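Local atomic coordinates of microcin B17-processing protein McbD (Escherichia coli str. K-12 substr. MG1655, PDB entry 6GRH), a protein that is required to process the inactive microcin B17 precursor peptide McbA into the active antibiotic, and belongs to the YcaO family. Residues A87-F92 / D101-H106; N115-E120 / N326-L331; H270-G275 / H289-N294. The protein carries 1 engineered substitution. One frame throughout, in Å; residues are numbered along the deposited sequence. Where two conformers were deposited one is given.

Contact 1: residues A87-F92 / D101-H106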
ATOM      1  N   ALA E  87     -42.939 -43.027  27.503  1.00 46.04           N
ATOM      2  CA  ALA E  87     -42.271 -41.947  28.224  1.00 45.10           C
ATOM      3  C   ALA E  87     -42.646 -40.547  27.692  1.00 44.10           C
ATOM      4  O   ALA E  87     -42.804 -39.609  28.475  1.00 43.63           O
ATOM      5  CB  ALA E  87     -40.761 -42.134  28.169  1.00 44.58           C
ATOM      6  N   PHE E  88     -42.765 -40.402  26.375  1.00 43.45           N
ATOM      7  CA  PHE E  88     -43.238 -39.134  25.804  1.00 43.12           C
ATOM      8  C   PHE E  88     -44.659 -38.839  26.257  1.00 44.46           C
ATOM      9  O   PHE E  88     -44.942 -37.713  26.688  1.00 44.25           O
ATOM     10  CB  PHE E  88     -43.132 -39.092  24.272  1.00 42.31           C
ATOM     11  CG  PHE E  88     -41.765 -38.693  23.773  1.00 41.13           C
ATOM     12  CD1 PHE E  88     -41.378 -37.353  23.769  1.00 40.45           C
ATOM     13  CD2 PHE E  88     -40.864 -39.646  23.318  1.00 40.88           C
ATOM     14  CE1 PHE E  88     -40.107 -36.967  23.324  1.00 39.39           C
ATOM     15  CE2 PHE E  88     -39.592 -39.267  22.859  1.00 40.31           C
ATOM     16  CZ  PHE E  88     -39.222 -37.928  22.860  1.00 39.15           C
ATOM     17  N   THR E  89     -45.530 -39.852  26.183  1.00 45.50           N
ATOM     18  CA  THR E  89     -46.925 -39.720  26.628  1.00 47.02           C
ATOM     19  C   THR E  89     -47.001 -39.223  28.065  1.00 47.60           C
ATOM     20  O   THR E  89     -47.782 -38.340  28.360  1.00 48.28           O
ATOM     21  CB  THR E  89     -47.692 -41.053  26.535  1.00 48.20           C
ATOM     22  OG1 THR E  89     -47.575 -41.581  25.205  1.00 47.95           O
ATOM     23  CG2 THR E  89     -49.161 -40.859  26.877  1.00 49.85           C
ATOM     24  N   GLU E  90     -46.180 -39.795  28.947  1.00 47.73           N
ATOM     25  CA  GLU E  90     -46.145 -39.380  30.354  1.00 48.55           C
ATOM     26  C   GLU E  90     -45.559 -37.971  30.530  1.00 47.06           C
ATOM     27  O   GLU E  90     -45.989 -37.243  31.427  1.00 47.48           O
ATOM     28  CB  GLU E  90     -45.407 -40.419  31.220  1.00 49.77           C
ATOM     29  CG  GLU E  90     -46.126 -41.781  31.327  1.00 52.00           C
ATOM     30  CD  GLU E  90     -47.616 -41.670  31.626  1.00 54.13           C
ATOM     31  OE1 GLU E  90     -47.971 -41.274  32.753  1.00 56.01           O
ATOM     32  OE2 GLU E  90     -48.459 -41.971  30.743  1.00 55.69           O
ATOM     33  N   ALA E  91     -44.616 -37.574  29.670  1.00 44.68           N
ATOM     34  CA  ALA E  91     -44.146 -36.185  29.648  1.00 43.47           C
ATOM     35  C   ALA E  91     -45.260 -35.235  29.201  1.00 43.18           C
ATOM     36  O   ALA E  91     -45.584 -34.289  29.911  1.00 42.91           O
ATOM     37  CB  ALA E  91     -42.916 -36.024  28.756  1.00 41.85           C
ATOM     38  N   PHE E  92     -45.849 -35.509  28.040  1.00 43.43           N
ATOM     39  CA  PHE E  92     -46.919 -34.660  27.488  1.00 44.52           C
ATOM     40  C   PHE E  92     -48.152 -34.591  28.396  1.00 45.70           C
ATOM     41  O   PHE E  92     -48.765 -33.532  28.525  1.00 45.65           O
ATOM     42  CB  PHE E  92     -47.366 -35.133  26.095  1.00 45.34           C
ATOM     43  CG  PHE E  92     -46.389 -34.845  24.980  1.00 44.55           C
ATOM     44  CD1 PHE E  92     -45.805 -33.598  24.829  1.00 44.45           C
ATOM     45  CD2 PHE E  92     -46.091 -35.829  24.042  1.00 44.84           C
ATOM     46  CE1 PHE E  92     -44.911 -33.348  23.788  1.00 43.34           C
ATOM     47  CE2 PHE E  92     -45.211 -35.586  23.001  1.00 43.61           C
ATOM     48  CZ  PHE E  92     -44.623 -34.341  22.874  1.00 43.08           C
ATOM     49  N   ASP E 101     -55.513 -40.372  26.131  1.00 59.59           N
ATOM     50  CA  ASP E 101     -56.212 -40.778  24.902  1.00 60.40           C
ATOM     51  C   ASP E 101     -55.962 -39.754  23.790  1.00 58.91           C
ATOM     52  O   ASP E 101     -55.628 -40.136  22.656  1.00 58.14           O
ATOM     53  CB  ASP E 101     -57.726 -40.947  25.133  1.00 63.13           C
ATOM     54  CG  ASP E 101     -58.323 -42.158  24.393  1.00 65.03           C
ATOM     55  OD1 ASP E 101     -57.778 -42.573  23.343  1.00 65.05           O
ATOM     56  OD2 ASP E 101     -59.362 -42.686  24.867  1.00 67.21           O
ATOM     57  N   GLU E 102     -56.099 -38.464  24.114  1.00 57.92           N
ATOM     58  CA  GLU E 102     -55.852 -37.426  23.118  1.00 56.98           C
ATOM     59  C   GLU E 102     -54.383 -37.414  22.701  1.00 53.90           C
ATOM     60  O   GLU E 102     -54.107 -37.252  21.526  1.00 52.81           O
ATOM     61  CB  GLU E 102     -56.302 -36.024  23.572  1.00 58.29           C
ATOM     62  CG  GLU E 102     -56.126 -34.976  22.457  1.00 58.53           C
ATOM     63  CD  GLU E 102     -56.867 -33.657  22.663  1.00 60.00           C
ATOM     64  OE1 GLU E 102     -57.809 -33.592  23.488  1.00 63.14           O
ATOM     65  OE2 GLU E 102     -56.505 -32.672  21.968  1.00 60.60           O
ATOM     66  N   ILE E 103     -53.468 -37.603  23.655  1.00 52.65           N
ATOM     67  CA  ILE E 103     -52.029 -37.629  23.364  1.00 50.86           C
ATOM     68  C   ILE E 103     -51.651 -38.804  22.462  1.00 50.95           C
ATOM     69  O   ILE E 103     -50.890 -38.604  21.513  1.00 50.08           O
ATOM     70  CB  ILE E 103     -51.168 -37.647  24.648  1.00 49.70           C
ATOM     71  CG1 ILE E 103     -51.314 -36.320  25.394  1.00 49.36           C
ATOM     72  CG2 ILE E 103     -49.695 -37.903  24.314  1.00 48.20           C
ATOM     73  CD1 ILE E 103     -50.903 -36.373  26.843  1.00 49.37           C
ATOM     74  N   ILE E 104     -52.157 -40.013  22.735  1.00 52.22           N
ATOM     75  CA  ILE E 104     -51.719 -41.152  21.919  1.00 52.44           C
ATOM     76  C   ILE E 104     -52.363 -41.231  20.536  1.00 52.90           C
ATOM     77  O   ILE E 104     -51.823 -41.921  19.672  1.00 52.58           O
ATOM     78  CB  ILE E 104     -51.740 -42.522  22.648  1.00 53.97           C
ATOM     79  CG1 ILE E 104     -53.159 -43.039  22.916  1.00 55.52           C
ATOM     80  CG2 ILE E 104     -50.891 -42.456  23.922  1.00 53.63           C
ATOM     81  CD1 ILE E 104     -53.176 -44.442  23.495  1.00 56.64           C
ATOM     82  N   THR E 105     -53.471 -40.519  20.301  1.00 53.66           N
ATOM     83  CA  THR E 105     -54.110 -40.534  18.976  1.00 54.25           C
ATOM     84  C   THR E 105     -53.736 -39.334  18.110  1.00 53.15           C
ATOM     85  O   THR E 105     -54.013 -39.340  16.913  1.00 53.74           O
ATOM     86  CB  THR E 105     -55.648 -40.643  19.048  1.00 56.21           C
ATOM     87  OG1 THR E 105     -56.192 -39.487  19.690  1.00 56.91           O
ATOM     88  CG2 THR E 105     -56.078 -41.899  19.811  1.00 57.42           C
ATOM     89  N   HIS E 106     -53.117 -38.310  18.692  1.00 51.96           N
ATOM     90  CA  HIS E 106     -52.749 -37.130  17.922  1.00 51.05           C
ATOM     91  C   HIS E 106     -51.585 -37.455  16.961  1.00 49.41           C
ATOM     92  O   HIS E 106     -50.626 -38.144  17.331  1.00 47.95           O
ATOM     93  CB  HIS E 106     -52.370 -35.971  18.848  1.00 51.04           C
ATOM     94  CG  HIS E 106     -52.082 -34.695  18.119  1.00 50.25           C
ATOM     95  ND1 HIS E 106     -53.071 -33.954  17.505  1.00 50.77           N
ATOM     96  CD2 HIS E 106     -50.919 -34.044  17.882  1.00 49.00           C
ATOM     97  CE1 HIS E 106     -52.527 -32.893  16.933  1.00 50.00           C
ATOM     98  NE2 HIS E 106     -51.223 -32.923  17.148  1.00 48.82           N
TER

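Contact 2: residues N115-E120 / N326-L331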
ATOM      1  N   ASN E 115     -31.608 -43.153  18.835  1.00 35.58           N
ATOM      2  CA  ASN E 115     -31.402 -43.402  20.257  1.00 36.18           C
ATOM      3  C   ASN E 115     -29.906 -43.276  20.570  1.00 35.73           C
ATOM      4  O   ASN E 115     -29.066 -43.899  19.916  1.00 36.01           O
ATOM      5  CB  ASN E 115     -31.950 -44.795  20.636  1.00 37.53           C
ATOM      6  CG  ASN E 115     -31.773 -45.131  22.118  1.00 38.43           C
ATOM      7  OD1 ASN E 115     -30.673 -45.461  22.577  1.00 38.44           O
ATOM      8  ND2 ASN E 115     -32.866 -45.077  22.864  1.00 39.33           N
ATOM      9  N   LEU E 116     -29.583 -42.470  21.575  1.00 35.34           N
ATOM     10  CA  LEU E 116     -28.195 -42.170  21.939  1.00 35.16           C
ATOM     11  C   LEU E 116     -27.333 -43.423  22.212  1.00 36.18           C
ATOM     12  O   LEU E 116     -26.136 -43.430  21.918  1.00 35.89           O
ATOM     13  CB  LEU E 116     -28.170 -41.257  23.172  1.00 34.72           C
ATOM     14  CG  LEU E 116     -26.818 -40.807  23.736  1.00 34.59           C
ATOM     15  CD1 LEU E 116     -26.082 -39.967  22.723  1.00 33.71           C
ATOM     16  CD2 LEU E 116     -27.000 -40.010  25.029  1.00 34.59           C
ATOM     17  N   PHE E 117     -27.949 -44.464  22.753  1.00 37.50           N
ATOM     18  CA  PHE E 117     -27.225 -45.661  23.179  1.00 38.90           C
ATOM     19  C   PHE E 117     -27.237 -46.791  22.145  1.00 40.35           C
ATOM     20  O   PHE E 117     -26.202 -47.413  21.907  1.00 41.61           O
ATOM     21  CB  PHE E 117     -27.793 -46.156  24.501  1.00 39.86           C
ATOM     22  CG  PHE E 117     -27.984 -45.066  25.514  1.00 39.12           C
ATOM     23  CD1 PHE E 117     -26.885 -44.434  26.067  1.00 38.68           C
ATOM     24  CD2 PHE E 117     -29.260 -44.664  25.894  1.00 39.06           C
ATOM     25  CE1 PHE E 117     -27.053 -43.419  26.999  1.00 38.54           C
ATOM     26  CE2 PHE E 117     -29.438 -43.653  26.820  1.00 38.75           C
ATOM     27  CZ  PHE E 117     -28.333 -43.033  27.382  1.00 38.32           C
ATOM     28  N   SER E 118     -28.391 -47.074  21.547  1.00 41.01           N
ATOM     29  CA  SER E 118     -28.520 -48.191  20.592  1.00 42.05           C
ATOM     30  C   SER E 118     -28.287 -47.785  19.129  1.00 42.22           C
ATOM     31  O   SER E 118     -28.138 -48.655  18.270  1.00 43.68           O
ATOM     32  CB  SER E 118     -29.914 -48.814  20.712  1.00 43.00           C
ATOM     33  OG  SER E 118     -30.889 -47.961  20.144  1.00 42.17           O
ATOM     34  N   LEU E 119     -28.275 -46.475  18.854  1.00 41.05           N
ATOM     35  CA  LEU E 119     -28.290 -45.920  17.497  1.00 41.26           C
ATOM     36  C   LEU E 119     -29.517 -46.316  16.662  1.00 42.07           C
ATOM     37  O   LEU E 119     -29.515 -46.116  15.447  1.00 41.73           O
ATOM     38  CB  LEU E 119     -26.979 -46.218  16.735  1.00 41.06           C
ATOM     39  CG  LEU E 119     -25.696 -45.875  17.501  1.00 41.05           C
ATOM     40  CD1 LEU E 119     -24.490 -46.115  16.606  1.00 41.13           C
ATOM     41  CD2 LEU E 119     -25.727 -44.438  18.018  1.00 40.34           C
ATOM     42  N   GLU E 120     -30.571 -46.801  17.316  1.00 42.92           N
ATOM     43  CA  GLU E 120     -31.800 -47.175  16.630  1.00 44.31           C
ATOM     44  C   GLU E 120     -32.470 -45.906  16.077  1.00 42.87           C
ATOM     45  O   GLU E 120     -32.747 -44.954  16.809  1.00 41.11           O
ATOM     46  CB  GLU E 120     -32.756 -47.934  17.569  1.00 46.29           C
ATOM     47  CG  GLU E 120     -34.162 -48.126  17.007  1.00 48.20           C
ATOM     48  CD  GLU E 120     -35.038 -49.076  17.814  1.00 50.26           C
ATOM     49  OE1 GLU E 120     -34.731 -49.378  18.988  1.00 52.25           O
ATOM     50  OE2 GLU E 120     -36.061 -49.522  17.265  1.00 51.84           O
ATOM     51  N   ASN E 326     -18.029 -43.578  32.801  1.00 44.09           N
ATOM     52  CA  ASN E 326     -18.519 -43.447  31.436  1.00 44.04           C
ATOM     53  C   ASN E 326     -19.835 -42.649  31.461  1.00 42.57           C
ATOM     54  O   ASN E 326     -20.799 -43.068  32.098  1.00 42.09           O
ATOM     55  CB  ASN E 326     -18.664 -44.854  30.850  1.00 46.05           C
ATOM     56  CG  ASN E 326     -19.060 -44.837  29.410  1.00 46.38           C
ATOM     57  OD1 ASN E 326     -20.230 -44.663  29.097  1.00 47.16           O
ATOM     58  ND2 ASN E 326     -18.093 -45.002  28.520  1.00 46.67           N
ATOM     59  N   LEU E 327     -19.866 -41.489  30.805  1.00 41.61           N
ATOM     60  CA  LEU E 327     -21.065 -40.630  30.843  1.00 41.10           C
ATOM     61  C   LEU E 327     -22.293 -41.300  30.202  1.00 41.53           C
ATOM     62  O   LEU E 327     -23.394 -41.237  30.754  1.00 41.97           O
ATOM     63  CB  LEU E 327     -20.791 -39.273  30.205  1.00 39.80           C
ATOM     64  CG  LEU E 327     -21.972 -38.317  30.080  1.00 39.06           C
ATOM     65  CD1 LEU E 327     -22.548 -37.994  31.436  1.00 39.41           C
ATOM     66  CD2 LEU E 327     -21.582 -37.039  29.336  1.00 38.11           C
ATOM     67  N   LEU E 328     -22.093 -41.960  29.062  1.00 41.91           N
ATOM     68  CA  LEU E 328     -23.173 -42.709  28.405  1.00 42.59           C
ATOM     69  C   LEU E 328     -23.727 -43.838  29.282  1.00 43.41           C
ATOM     70  O   LEU E 328     -24.948 -44.045  29.313  1.00 43.10           O
ATOM     71  CB  LEU E 328     -22.735 -43.263  27.034  1.00 43.40           C
ATOM     72  CG  LEU E 328     -22.503 -42.278  25.862  1.00 43.10           C
ATOM     73  CD1 LEU E 328     -22.253 -43.033  24.560  1.00 43.53           C
ATOM     74  CD2 LEU E 328     -23.655 -41.314  25.659  1.00 42.46           C
ATOM     75  N   ASN E 329     -22.851 -44.575  29.980  1.00 43.38           N
ATOM     76  CA  ASN E 329     -23.308 -45.606  30.920  1.00 44.38           C
ATOM     77  C   ASN E 329     -24.112 -44.965  32.046  1.00 43.37           C
ATOM     78  O   ASN E 329     -25.198 -45.430  32.370  1.00 44.22           O
ATOM     79  CB  ASN E 329     -22.138 -46.430  31.511  1.00 46.31           C
ATOM     80  CG  ASN E 329     -21.554 -47.440  30.517  1.00 47.83           C
ATOM     81  OD1 ASN E 329     -22.030 -47.591  29.380  1.00 50.30           O
ATOM     82  ND2 ASN E 329     -20.520 -48.130  30.937  1.00 49.17           N
ATOM     83  N   TYR E 330     -23.592 -43.887  32.618  1.00 41.36           N
ATOM     84  CA  TYR E 330     -24.293 -43.195  33.683  1.00 41.08           C
ATOM     85  C   TYR E 330     -25.705 -42.782  33.229  1.00 40.26           C
ATOM     86  O   TYR E 330     -26.686 -43.050  33.911  1.00 39.50           O
ATOM     87  CB  TYR E 330     -23.495 -41.976  34.134  1.00 40.82           C
ATOM     88  CG  TYR E 330     -24.276 -41.052  35.036  1.00 41.60           C
ATOM     89  CD1 TYR E 330     -24.430 -41.336  36.403  1.00 42.53           C
ATOM     90  CD2 TYR E 330     -24.888 -39.905  34.517  1.00 40.98           C
ATOM     91  CE1 TYR E 330     -25.150 -40.489  37.229  1.00 43.15           C
ATOM     92  CE2 TYR E 330     -25.616 -39.056  35.329  1.00 41.38           C
ATOM     93  CZ  TYR E 330     -25.747 -39.347  36.677  1.00 42.82           C
ATOM     94  OH  TYR E 330     -26.466 -38.488  37.475  1.00 44.16           O
ATOM     95  N   LEU E 331     -25.797 -42.128  32.077  1.00 38.95           N
ATOM     96  CA  LEU E 331     -27.100 -41.665  31.574  1.00 39.08           C
ATOM     97  C   LEU E 331     -28.058 -42.816  31.300  1.00 40.36           C
ATOM     98  O   LEU E 331     -29.236 -42.738  31.662  1.00 40.72           O
ATOM     99  CB  LEU E 331     -26.939 -40.809  30.313  1.00 38.00           C
ATOM    100  CG  LEU E 331     -26.365 -39.416  30.588  1.00 37.34           C
ATOM    101  CD1 LEU E 331     -25.978 -38.705  29.305  1.00 36.76           C
ATOM    102  CD2 LEU E 331     -27.305 -38.572  31.434  1.00 37.53           C
TER

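Contact 3: residues H270-G275 / H289-N294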
ATOM      1  N   HIS E 270     -24.538  -5.397  30.321  1.00 32.47           N
ATOM      2  CA  HIS E 270     -23.941  -4.078  30.636  1.00 32.69           C
ATOM      3  C   HIS E 270     -24.025  -3.129  29.429  1.00 32.68           C
ATOM      4  O   HIS E 270     -24.405  -1.975  29.591  1.00 32.72           O
ATOM      5  CB  HIS E 270     -22.475  -4.214  31.084  1.00 32.54           C
ATOM      6  CG  HIS E 270     -21.824  -2.912  31.410  1.00 32.87           C
ATOM      7  ND1 HIS E 270     -21.958  -2.302  32.637  1.00 33.82           N
ATOM      8  CD2 HIS E 270     -21.061  -2.086  30.657  1.00 32.87           C
ATOM      9  CE1 HIS E 270     -21.292  -1.162  32.630  1.00 34.50           C
ATOM     10  NE2 HIS E 270     -20.744  -1.003  31.436  1.00 33.94           N
ATOM     11  N   ASN E 271     -23.710  -3.646  28.243  1.00 32.02           N
ATOM     12  CA  ASN E 271     -23.692  -2.846  27.028  1.00 33.11           C
ATOM     13  C   ASN E 271     -25.084  -2.471  26.529  1.00 33.50           C
ATOM     14  O   ASN E 271     -25.275  -1.371  25.985  1.00 33.48           O
ATOM     15  CB  ASN E 271     -22.932  -3.564  25.919  1.00 32.53           C
ATOM     16  CG  ASN E 271     -21.426  -3.492  26.110  1.00 32.87           C
ATOM     17  OD1 ASN E 271     -20.915  -2.638  26.839  1.00 34.44           O
ATOM     18  ND2 ASN E 271     -20.717  -4.372  25.444  1.00 32.11           N
ATOM     19  N   PHE E 272     -26.025  -3.395  26.716  1.00 34.11           N
ATOM     20  CA  PHE E 272     -27.451  -3.116  26.534  1.00 35.28           C
ATOM     21  C   PHE E 272     -27.870  -1.927  27.430  1.00 36.39           C
ATOM     22  O   PHE E 272     -28.464  -0.939  26.943  1.00 36.21           O
ATOM     23  CB  PHE E 272     -28.277  -4.382  26.829  1.00 35.97           C
ATOM     24  CG  PHE E 272     -29.740  -4.220  26.556  1.00 37.34           C
ATOM     25  CD1 PHE E 272     -30.574  -3.655  27.509  1.00 38.85           C
ATOM     26  CD2 PHE E 272     -30.267  -4.575  25.317  1.00 37.58           C
ATOM     27  CE1 PHE E 272     -31.932  -3.470  27.243  1.00 39.92           C
ATOM     28  CE2 PHE E 272     -31.622  -4.395  25.051  1.00 38.43           C
ATOM     29  CZ  PHE E 272     -32.449  -3.839  26.009  1.00 38.97           C
ATOM     30  N   LEU E 273     -27.505  -1.980  28.713  1.00 36.29           N
ATOM     31  CA  LEU E 273     -27.909  -0.930  29.663  1.00 38.43           C
ATOM     32  C   LEU E 273     -27.243   0.443  29.470  1.00 39.68           C
ATOM     33  O   LEU E 273     -27.884   1.454  29.690  1.00 40.88           O
ATOM     34  CB  LEU E 273     -27.732  -1.398  31.116  1.00 38.57           C
ATOM     35  CG  LEU E 273     -28.580  -2.595  31.562  1.00 37.85           C
ATOM     36  CD1 LEU E 273     -28.029  -3.151  32.866  1.00 37.92           C
ATOM     37  CD2 LEU E 273     -30.045  -2.207  31.725  1.00 38.75           C
ATOM     38  N   ILE E 274     -25.978   0.493  29.064  1.00 40.42           N
ATOM     39  CA  ILE E 274     -25.309   1.788  28.806  1.00 41.54           C
ATOM     40  C   ILE E 274     -25.607   2.301  27.393  1.00 42.49           C
ATOM     41  O   ILE E 274     -25.426   3.483  27.103  1.00 43.49           O
ATOM     42  CB  ILE E 274     -23.782   1.746  29.064  1.00 41.09           C
ATOM     43  CG1 ILE E 274     -23.054   0.822  28.078  1.00 39.99           C
ATOM     44  CG2 ILE E 274     -23.512   1.323  30.496  1.00 41.68           C
ATOM     45  CD1 ILE E 274     -21.566   1.070  28.007  1.00 40.30           C
ATOM     46  N   GLY E 275     -26.037   1.401  26.513  1.00 43.15           N
ATOM     47  CA  GLY E 275     -26.612   1.780  25.231  1.00 44.90           C
ATOM     48  C   GLY E 275     -27.968   2.481  25.329  1.00 46.98           C
ATOM     49  O   GLY E 275     -28.349   3.184  24.413  1.00 48.25           O
ATOM     50  N   HIS E 289     -36.687 -12.227  31.147  1.00 38.91           N
ATOM     51  CA  HIS E 289     -36.676 -12.759  32.513  1.00 39.58           C
ATOM     52  C   HIS E 289     -35.293 -12.564  33.172  1.00 38.77           C
ATOM     53  O   HIS E 289     -35.197 -12.102  34.307  1.00 38.31           O
ATOM     54  CB  HIS E 289     -37.074 -14.241  32.528  1.00 40.08           C
ATOM     55  CG  HIS E 289     -36.963 -14.879  33.879  1.00 41.14           C
ATOM     56  ND1 HIS E 289     -37.863 -14.626  34.891  1.00 43.10           N
ATOM     57  CD2 HIS E 289     -36.040 -15.729  34.399  1.00 40.89           C
ATOM     58  CE1 HIS E 289     -37.511 -15.303  35.971  1.00 43.20           C
ATOM     59  NE2 HIS E 289     -36.417 -15.990  35.696  1.00 42.14           N
ATOM     60  N   PHE E 290     -34.227 -12.882  32.449  1.00 37.91           N
ATOM     61  CA  PHE E 290     -32.879 -12.713  33.017  1.00 38.07           C
ATOM     62  C   PHE E 290     -32.603 -11.270  33.423  1.00 38.77           C
ATOM     63  O   PHE E 290     -32.027 -11.034  34.476  1.00 38.53           O
ATOM     64  CB  PHE E 290     -31.786 -13.166  32.048  1.00 37.27           C
ATOM     65  CG  PHE E 290     -30.411 -13.187  32.666  1.00 37.24           C
ATOM     66  CD1 PHE E 290     -30.148 -13.999  33.778  1.00 37.68           C
ATOM     67  CD2 PHE E 290     -29.377 -12.421  32.142  1.00 37.12           C
ATOM     68  CE1 PHE E 290     -28.886 -14.043  34.350  1.00 37.41           C
ATOM     69  CE2 PHE E 290     -28.101 -12.471  32.709  1.00 37.26           C
ATOM     70  CZ  PHE E 290     -27.860 -13.281  33.816  1.00 37.63           C
ATOM     71  N   MET E 291     -33.013 -10.314  32.577  0.50 39.19           N
ATOM     72  CA  MET E 291     -32.844  -8.887  32.875  0.50 40.30           C
ATOM     73  C   MET E 291     -33.569  -8.463  34.145  0.50 41.32           C
ATOM     74  O   MET E 291     -33.018  -7.693  34.923  0.50 41.83           O
ATOM     75  CB  MET E 291     -33.296  -7.993  31.712  0.50 41.08           C
ATOM     76  CG  MET E 291     -32.944  -6.522  31.933  0.50 42.23           C
ATOM     77  SD  MET E 291     -33.218  -5.416  30.523  0.50 43.43           S
ATOM     78  CE  MET E 291     -32.331  -6.281  29.236  0.50 41.80           C
ATOM     79  N   SER E 292     -34.773  -8.986  34.374  1.00 41.66           N
ATOM     80  CA  SER E 292     -35.519  -8.684  35.612  1.00 43.26           C
ATOM     81  C   SER E 292     -34.890  -9.337  36.863  1.00 43.26           C
ATOM     82  O   SER E 292     -35.209  -8.947  37.985  1.00 43.92           O
ATOM     83  CB  SER E 292     -36.977  -9.099  35.484  1.00 44.45           C
ATOM     84  OG  SER E 292     -37.125 -10.495  35.685  1.00 45.42           O
ATOM     85  N   CYS E 293     -34.030 -10.341  36.665  1.00 42.12           N
ATOM     86  CA  CYS E 293     -33.228 -10.944  37.758  1.00 42.55           C
ATOM     87  C   CYS E 293     -31.904 -10.223  38.081  1.00 41.59           C
ATOM     88  O   CYS E 293     -31.163 -10.659  38.984  1.00 40.90           O
ATOM     89  CB  CYS E 293     -32.928 -12.416  37.430  1.00 42.69           C
ATOM     90  SG  CYS E 293     -34.385 -13.473  37.345  1.00 44.44           S
ATOM     91  N   ASN E 294     -31.588  -9.149  37.353  1.00 41.05           N
ATOM     92  CA  ASN E 294     -30.374  -8.342  37.593  1.00 40.86           C
ATOM     93  C   ASN E 294     -30.536  -7.519  38.867  1.00 42.53           C
ATOM     94  O   ASN E 294     -30.763  -6.309  38.830  1.00 43.11           O
ATOM     95  CB  ASN E 294     -30.047  -7.433  36.373  1.00 40.29           C
ATOM     96  CG  ASN E 294     -28.826  -6.552  36.597  1.00 39.64           C
ATOM     97  OD1 ASN E 294     -27.911  -6.907  37.337  1.00 39.53           O
ATOM     98  ND2 ASN E 294     -28.815  -5.397  35.969  1.00 39.56           N
TER

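Contact 1: residues A87-F92 / D101-H106
Ile103 lays its two branches against helix 82-95, spanning about one turn from Thr89 to Phe92. Its CD1 reaches the base of Phe92, 3.6 Å from the carbonyl carbon of Phe92 and 3.8 Å from its CB. With CG1 held beside its own backbone N (chi1 -67°), the longer branch of Ile103 goes to Phe92, while the CG2 methyl sits between CG2 of Thr89 at 3.9 Å and CB of Phe92 at 4.0 Å. The Phe92 ring itself heads away from helix 100-105 and meets the ring of Phe108, the two planes only about 10° apart, so Ile103 touches mainly its stem. Next along, Ile104 applies a single methyl: its CG2 lies 3.7 Å from OG1 and 3.8 Å from CG2 of Thr89. That hydroxyl is hydrogen-bonded to the carbonyl of Ala85 in its own helix, and the Ile104 methyl packs beside it. Leu76 of helix 76-79 touches Thr89, Phe92 and Ile103, adding to the same apolar cluster. The backbones come nearest at Thr89 and Ile103, with CA atoms 6.4 Å apart, and the helix axes approach to 9.8 Å at 132° between their directions. These are two consecutive helices of the YcaO domain, joined by the short loop 96-99 and folded back on each other: a splayed alpha-alpha hairpin, packed chiefly through the two isoleucines against Thr89 and the stem of Phe92.

Contact 2: residues N115-E120 / N326-L331
This is an apolar contact between a beta-hairpin turn and the first turn of a helix: residues 115-120 connect the antiparallel strands 108-115 and 121-125, and the start of helix 327-334 packs on them from far along the chain. Leu328 gives most of the helix's side of the contact. Its CD2 methyl pushes into the fork of Leu116, 3.6 Å from CD2 and 3.7 Å from CG of that residue. Phe117 contributes more of the loop's side than Leu116. A chi1 of -47° keeps its ring beside the backbone N, with Leu116 CB over the centre of one face, and carries the far end of the ring to the helix. There CE1 is 3.2 Å from the carbonyl oxygen of Leu328, approached obliquely, and CZ is 3.9 Å from CB of Leu331, which lies at the ring edge in its plane. Both segments are braced by asparagines. Asn115 OD1 accepts from the backbone N of Phe117 and of Ser118, one from each face of its amide plane, an Asx turn and Asx motif that shape the loop. Asn326 N-caps the helix: its OD1 takes the N-H of Asn329 at 2.8 Å, in the carbonyl plane. Leu165 of helix 157-180 touches both Leu116 and Leu331, strand 339-347 meets Leu116 through Val340, and Arg23 of the neighbouring McbB chain packs on Leu328 and hydrogen-bonds the carbonyl of Leu116.

Contact 3: residues H270-G275 / H289-N294
The backbones stand well apart here, the nearest CA atoms being those of Leu273 and Met291 at 9.9 Å, and long side chains bridge the gap. Residues 270-275 belong to the last part of the long helix 251-275, whereas 289-294 carry the end of helix 285-292 and the residues just after it. Met291 buries the most surface of any residue here. Its chain runs extended from the backbone, CG anti to N (chi1 -172°), and then bends at the thioether (chi3 -52°), which swings the terminal methyl onto Phe272. CE comes to 3.5 Å from CE1 and 3.6 Å from CD1 of that ring, an oblique approach, and the two side chains cross at about a right angle. In this conformer the sulfur follows at 4.9 Å from the ring centroid, 50° off the ring normal, an oblique Met-aromatic contact; a second conformer was modelled, so the contact is doubtful as a constant feature. In the fold, the pair joins two consecutive helices of the YcaO domain across the connection that links them; Ile282 from that connection also touches Phe272. Leu273 and Asn294 extend from opposite directions until CD1 of Leu273 lies 3.9 Å from ND2 of Asn294. The amide has partners outside the two segments: ND2 donates to the carbonyl of Arg238 and OD1 accepts from the backbone N of Lys240 and of Tyr241, which ties Asn294 to the beginning of strand 241-248. At the end of helix 285-292, the carbonyl of His289 takes both the backbone N-H of Cys293 and the hydroxyl of Ser292. His270, directed away from residues 289-294, hydrogen-bonds Glu5 of a McbC chain.

Contacts 1 and 2 are buried, whereas contact 3 is a surface contact, none of its touching residues being buried. Contacts 1 and 3 each pair helices that follow one another in sequence; contact 2 brings together segments 206 residues apart, and the chain between them includes the whole of contact 3. Contacts 1 and 2 rest on branched aliphatics and phenylalanine, with a threonine in contact 1, while contact 3 relies on a flexible methionine and an amide anchored to a strand. No pair shares an element. The nearest atoms of contacts 1 and 2 are about 9 Å apart; contacts 2 and 3 occupy opposite sides of the chain's centre, facing McbB and McbC.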